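Local atomic coordinates of amine oxidase domain-containing protein (Pyrococcus furiosus, PDB entry 3NRN), a protein that binds adenosine monophosphate and is probably an oxidoreductase of the flavin-containing amine oxidase type, with an unknown substrate. Residues F272-G278 / G311-A317; I330-W334 / P346-V351. One frame throughout, in Å; residues are numbered along the deposited sequence.

Interaction 1 (F272-G278 / G311-A317)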
# COMPACT_ATOMS: atom_id res chain seq x y z
N PHE A 272 -8.42 -5.08 11.84
CA PHE A 272 -9.43 -5.02 12.88
C PHE A 272 -10.10 -3.66 12.86
O PHE A 272 -9.45 -2.63 13.00
CB PHE A 272 -8.79 -5.27 14.25
CG PHE A 272 -8.24 -6.66 14.41
CD1 PHE A 272 -9.04 -7.68 14.93
CD2 PHE A 272 -6.94 -6.97 14.01
CE1 PHE A 272 -8.55 -8.98 15.04
CE2 PHE A 272 -6.45 -8.27 14.12
CZ PHE A 272 -7.25 -9.27 14.64
N ASN A 273 -11.41 -3.66 12.65
CA ASN A 273 -12.17 -2.42 12.63
C ASN A 273 -12.89 -2.37 13.98
O ASN A 273 -13.76 -3.20 14.25
CB ASN A 273 -13.17 -2.45 11.47
CG ASN A 273 -12.48 -2.64 10.12
OD1 ASN A 273 -11.90 -1.71 9.57
ND2 ASN A 273 -12.54 -3.86 9.58
N LEU A 274 -12.52 -1.40 14.81
CA LEU A 274 -13.09 -1.27 16.16
C LEU A 274 -13.89 0.01 16.36
O LEU A 274 -13.42 1.11 16.07
CB LEU A 274 -11.95 -1.32 17.18
CG LEU A 274 -12.28 -1.37 18.68
CD1 LEU A 274 -12.83 -2.74 19.03
CD2 LEU A 274 -11.02 -1.08 19.49
N ALA A 275 -15.11 -0.13 16.88
CA ALA A 275 -15.98 1.02 17.13
C ALA A 275 -15.90 1.42 18.60
O ALA A 275 -16.57 0.84 19.45
CB ALA A 275 -17.42 0.68 16.75
N VAL A 276 -15.08 2.42 18.89
CA VAL A 276 -14.92 2.90 20.25
C VAL A 276 -15.85 4.09 20.52
O VAL A 276 -15.84 5.08 19.80
CB VAL A 276 -13.45 3.32 20.53
CG1 VAL A 276 -12.50 2.18 20.17
CG2 VAL A 276 -13.10 4.56 19.73
N PRO A 277 -16.68 3.98 21.57
CA PRO A 277 -17.62 5.05 21.93
C PRO A 277 -16.93 6.32 22.41
O PRO A 277 -15.92 6.26 23.12
CB PRO A 277 -18.46 4.41 23.04
CG PRO A 277 -18.42 2.95 22.70
CD PRO A 277 -16.97 2.75 22.33
N GLY A 278 -17.45 7.47 22.01
CA GLY A 278 -16.88 8.72 22.45
C GLY A 278 -16.06 9.54 21.47
O GLY A 278 -16.25 9.46 20.26
N GLY A 311 -21.45 9.47 17.47
CA GLY A 311 -21.10 9.12 18.84
C GLY A 311 -20.05 8.03 18.93
O GLY A 311 -19.82 7.45 20.00
N TYR A 312 -19.40 7.75 17.81
CA TYR A 312 -18.37 6.72 17.77
C TYR A 312 -17.09 7.18 17.07
O TYR A 312 -17.10 8.11 16.27
CB TYR A 312 -18.89 5.48 17.06
CG TYR A 312 -19.71 4.56 17.93
CD1 TYR A 312 -19.13 3.84 18.96
CD2 TYR A 312 -21.08 4.41 17.71
CE1 TYR A 312 -19.88 2.98 19.75
CE2 TYR A 312 -21.85 3.56 18.49
CZ TYR A 312 -21.24 2.84 19.51
OH TYR A 312 -21.99 1.99 20.28
N THR A 313 -16.00 6.51 17.40
CA THR A 313 -14.71 6.78 16.80
C THR A 313 -14.33 5.47 16.10
O THR A 313 -14.64 4.39 16.60
CB THR A 313 -13.65 7.11 17.85
OG1 THR A 313 -14.09 8.22 18.64
CG2 THR A 313 -12.34 7.46 17.18
N LEU A 314 -13.69 5.58 14.94
CA LEU A 314 -13.29 4.40 14.19
C LEU A 314 -11.81 4.11 14.38
O LEU A 314 -10.96 4.94 14.10
CB LEU A 314 -13.62 4.60 12.70
CG LEU A 314 -13.16 3.53 11.70
CD1 LEU A 314 -13.56 2.14 12.19
CD2 LEU A 314 -13.78 3.82 10.33
N ILE A 315 -11.51 2.91 14.88
CA ILE A 315 -10.13 2.49 15.10
C ILE A 315 -9.83 1.33 14.15
O ILE A 315 -10.63 0.41 14.03
CB ILE A 315 -9.90 2.01 16.55
CG1 ILE A 315 -9.95 3.20 17.51
CG2 ILE A 315 -8.56 1.27 16.66
CD1 ILE A 315 -8.81 4.18 17.34
N MSE A 316 -8.69 1.40 13.47
CA MSE A 316 -8.30 0.33 12.55
C MSE A 316 -6.92 -0.16 12.95
O MSE A 316 -5.97 0.62 13.02
CB MSE A 316 -8.25 0.83 11.10
CG MSE A 316 -9.62 1.06 10.42
SE MSE A 316 -9.41 1.50 8.66
CE MSE A 316 -11.08 1.65 8.12
N ALA A 317 -6.81 -1.46 13.22
CA ALA A 317 -5.54 -2.05 13.61
C ALA A 317 -5.09 -3.04 12.55
O ALA A 317 -5.91 -3.73 11.94
CB ALA A 317 -5.68 -2.76 14.96
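Strands 272-277 and 312-317 run antiparallel, their axes 4.6 Å apart at closest approach and 148° between their directions, as neighbours inside the mixed sheet of this amine-oxidase-like fold. Three hydrogen-bonded pairs, Phe272 with Ala317, Leu274 with Ile315 and Val276 with Thr313, each make two backbone bonds; the shortest and straightest runs from Leu274 N to Ile315 O (2.7 Å, 178°). In the non-hydrogen-bonded pair Asn273-Met316 the two CA atoms stand 4.8 Å apart.

One face carries Phe272, Leu274, Val276, Thr313, Ile315 and Ala317. Beta-branched Val276 and Ile315 suit the extended backbone and touch through CG1 and CG1 at 3.8 Å, while small Ala317 sits beside CB of bulky Phe272. Helix 326-340 covers the Phe272 and Leu274 side chains. The other face holds Asn273, Ala275, Pro277, Tyr312, Leu314 and selenomethionine Met316, with strand 47-50 against several of them. Here the Tyr312 side chain leans across strand 272-277, its CE1 3.3 Å from Pro277 CG and its CD1 4.2 Å from Ala275 CB; its hydroxyl is hydrogen-bonded to Glu345. Proline fits at 277 because a non-hydrogen-bonded position asks for no NH toward strand 312-317. Beyond it, Gly278, whose backbone angles would jam a CB against the preceding carbonyl, donates from N to Gly311 O (3.1 Å), and Thr313 OG1 makes a weak bond to Gly278 O at 3.0 Å.

Interaction 2 (I330-W334 / P346-V351)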
# COMPACT_ATOMS: atom_id res chain seq x y z
N ILE A 330 -7.31 -13.82 15.01
CA ILE A 330 -8.39 -12.85 15.14
C ILE A 330 -8.78 -12.71 16.61
O ILE A 330 -8.95 -11.60 17.10
CB ILE A 330 -9.63 -13.28 14.33
CG1 ILE A 330 -9.34 -13.15 12.82
CG2 ILE A 330 -10.83 -12.41 14.71
CD1 ILE A 330 -10.50 -13.57 11.92
N GLU A 331 -8.90 -13.85 17.29
CA GLU A 331 -9.24 -13.88 18.71
C GLU A 331 -8.20 -13.13 19.55
O GLU A 331 -8.54 -12.39 20.46
CB GLU A 331 -9.33 -15.32 19.21
CG GLU A 331 -10.68 -15.99 19.00
CD GLU A 331 -10.68 -17.44 19.45
OE1 GLU A 331 -10.16 -17.71 20.56
OE2 GLU A 331 -11.20 -18.30 18.71
N LYS A 332 -6.92 -13.36 19.24
CA LYS A 332 -5.85 -12.70 19.97
C LYS A 332 -5.88 -11.22 19.63
O LYS A 332 -5.51 -10.38 20.46
CB LYS A 332 -4.49 -13.29 19.58
CG LYS A 332 -3.32 -12.81 20.42
CD LYS A 332 -3.48 -13.24 21.87
CE LYS A 332 -2.29 -12.81 22.72
NZ LYS A 332 -2.46 -13.19 24.15
N GLY A 333 -6.32 -10.91 18.41
CA GLY A 333 -6.39 -9.52 17.98
C GLY A 333 -7.41 -8.73 18.76
O GLY A 333 -7.12 -7.65 19.26
N TRP A 334 -8.62 -9.27 18.89
CA TRP A 334 -9.67 -8.59 19.63
C TRP A 334 -9.31 -8.54 21.13
O TRP A 334 -9.69 -7.60 21.83
CB TRP A 334 -11.01 -9.31 19.43
CG TRP A 334 -11.56 -9.24 18.03
CD1 TRP A 334 -11.92 -10.30 17.25
CD2 TRP A 334 -11.88 -8.06 17.27
NE1 TRP A 334 -12.45 -9.85 16.06
CE2 TRP A 334 -12.44 -8.48 16.05
CE3 TRP A 334 -11.75 -6.68 17.52
CZ2 TRP A 334 -12.88 -7.58 15.07
CZ3 TRP A 334 -12.19 -5.78 16.54
CH2 TRP A 334 -12.75 -6.24 15.33
N PRO A 346 -16.00 -4.69 18.71
CA PRO A 346 -15.63 -5.28 17.42
C PRO A 346 -16.67 -5.09 16.32
O PRO A 346 -17.83 -5.47 16.48
CB PRO A 346 -15.42 -6.75 17.77
CG PRO A 346 -14.86 -6.68 19.16
CD PRO A 346 -15.75 -5.64 19.81
N LEU A 347 -16.24 -4.51 15.21
CA LEU A 347 -17.13 -4.27 14.07
C LEU A 347 -16.91 -5.32 12.99
O LEU A 347 -17.87 -5.89 12.46
CB LEU A 347 -16.88 -2.89 13.46
CG LEU A 347 -17.43 -1.64 14.14
CD1 LEU A 347 -16.98 -0.42 13.35
CD2 LEU A 347 -18.95 -1.70 14.19
N LEU A 348 -15.65 -5.56 12.65
CA LEU A 348 -15.31 -6.52 11.61
C LEU A 348 -13.80 -6.75 11.51
O LEU A 348 -13.01 -5.81 11.64
CB LEU A 348 -15.83 -6.01 10.26
CG LEU A 348 -15.51 -6.82 9.00
CD1 LEU A 348 -16.46 -8.00 8.90
CD2 LEU A 348 -15.65 -5.93 7.78
N ALA A 349 -13.43 -8.00 11.29
CA ALA A 349 -12.03 -8.37 11.14
C ALA A 349 -11.93 -8.75 9.67
O ALA A 349 -12.71 -9.56 9.18
CB ALA A 349 -11.69 -9.55 12.02
N GLN A 350 -10.98 -8.15 8.96
CA GLN A 350 -10.81 -8.46 7.55
C GLN A 350 -9.48 -9.14 7.29
O GLN A 350 -8.43 -8.65 7.72
CB GLN A 350 -10.90 -7.18 6.71
CG GLN A 350 -12.29 -6.59 6.59
CD GLN A 350 -12.26 -5.15 6.10
OE1 GLN A 350 -11.74 -4.27 6.78
NE2 GLN A 350 -12.81 -4.91 4.92
N VAL A 351 -9.53 -10.27 6.59
CA VAL A 351 -8.33 -11.02 6.25
C VAL A 351 -7.92 -10.68 4.82
O VAL A 351 -8.72 -10.80 3.89
CB VAL A 351 -8.58 -12.55 6.33
CG1 VAL A 351 -7.28 -13.30 6.01
CG2 VAL A 351 -9.09 -12.93 7.70
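The Trp334 indole is the large bump here, projecting from helix 326-340 against the strand from Pro346 to Ala349; as a whole residue, Trp334 has 92 Å² covered by the strand. Pro346 lies over one face of the indole. Pro346 CB stands 3.5 Å from the centroid of the six-membered ring of Trp334, only 6° off the ring normal, a CH-pi contact over the face, and Pro346 CG comes within 3.5 Å of Trp334 CE3. A rigid, compact proline ring offers just such a surface to an indole. At the rim of the indole, Leu348 O lies near the ring plane, 3.7 Å from Trp334 CH2.

The small Ala349 provides the hollow. Its methyl points toward the helix and receives two larger neighbours, with Trp334 CZ2 at 3.8 Å and Ile330 CG2 at 4.0 Å from Ala349 CB. Ile330 and Trp334, four residues apart and so one helical turn, thus present adjoining bumps to the strand. This is a helix laid on the mixed beta-sheet of an amine-oxidase-like fold; the axes are 10.3 Å apart at closest approach, with 138° between their directions. Strand 345-351 is one of the sheet's two outermost in this chain, and a classic beta bulge, with Leu347 and Leu348 both facing Asn273, interrupts its regular alternation. Both leucines point their CA-to-CB bonds away from the helix, and their side chains touch strand 47-50, Leu347 on Phe47 and Leu348 on Leu49. Near the strand's end the contact thins: Ile330, extended by its t chi2, reaches Val351 with CD1 to CG2 at 4.5 Å.

Interactions 1 and 2 lie with their centres 12 Å apart and meet at strand 269-277, which pairs with strand 312-320 along one edge and strand 345-351 along the other. Asn273 joins them: its N is 2.9 Å from Leu348 O at the bulge, and its ND2 is 2.9 Å from Gln350 OE1, both probable hydrogen bonds. Phe272 packs edge-to-face with Trp334, and Phe272 CE1 lies 3.4 Å from Ile330 O. In sequence, strand 312-320 leads on to the helix of interaction 2. Interaction 1 lies away from the AMP site, whereas in interaction 2 the Val351 side chain is about 10 Å from that of the AMP-binding Arg38.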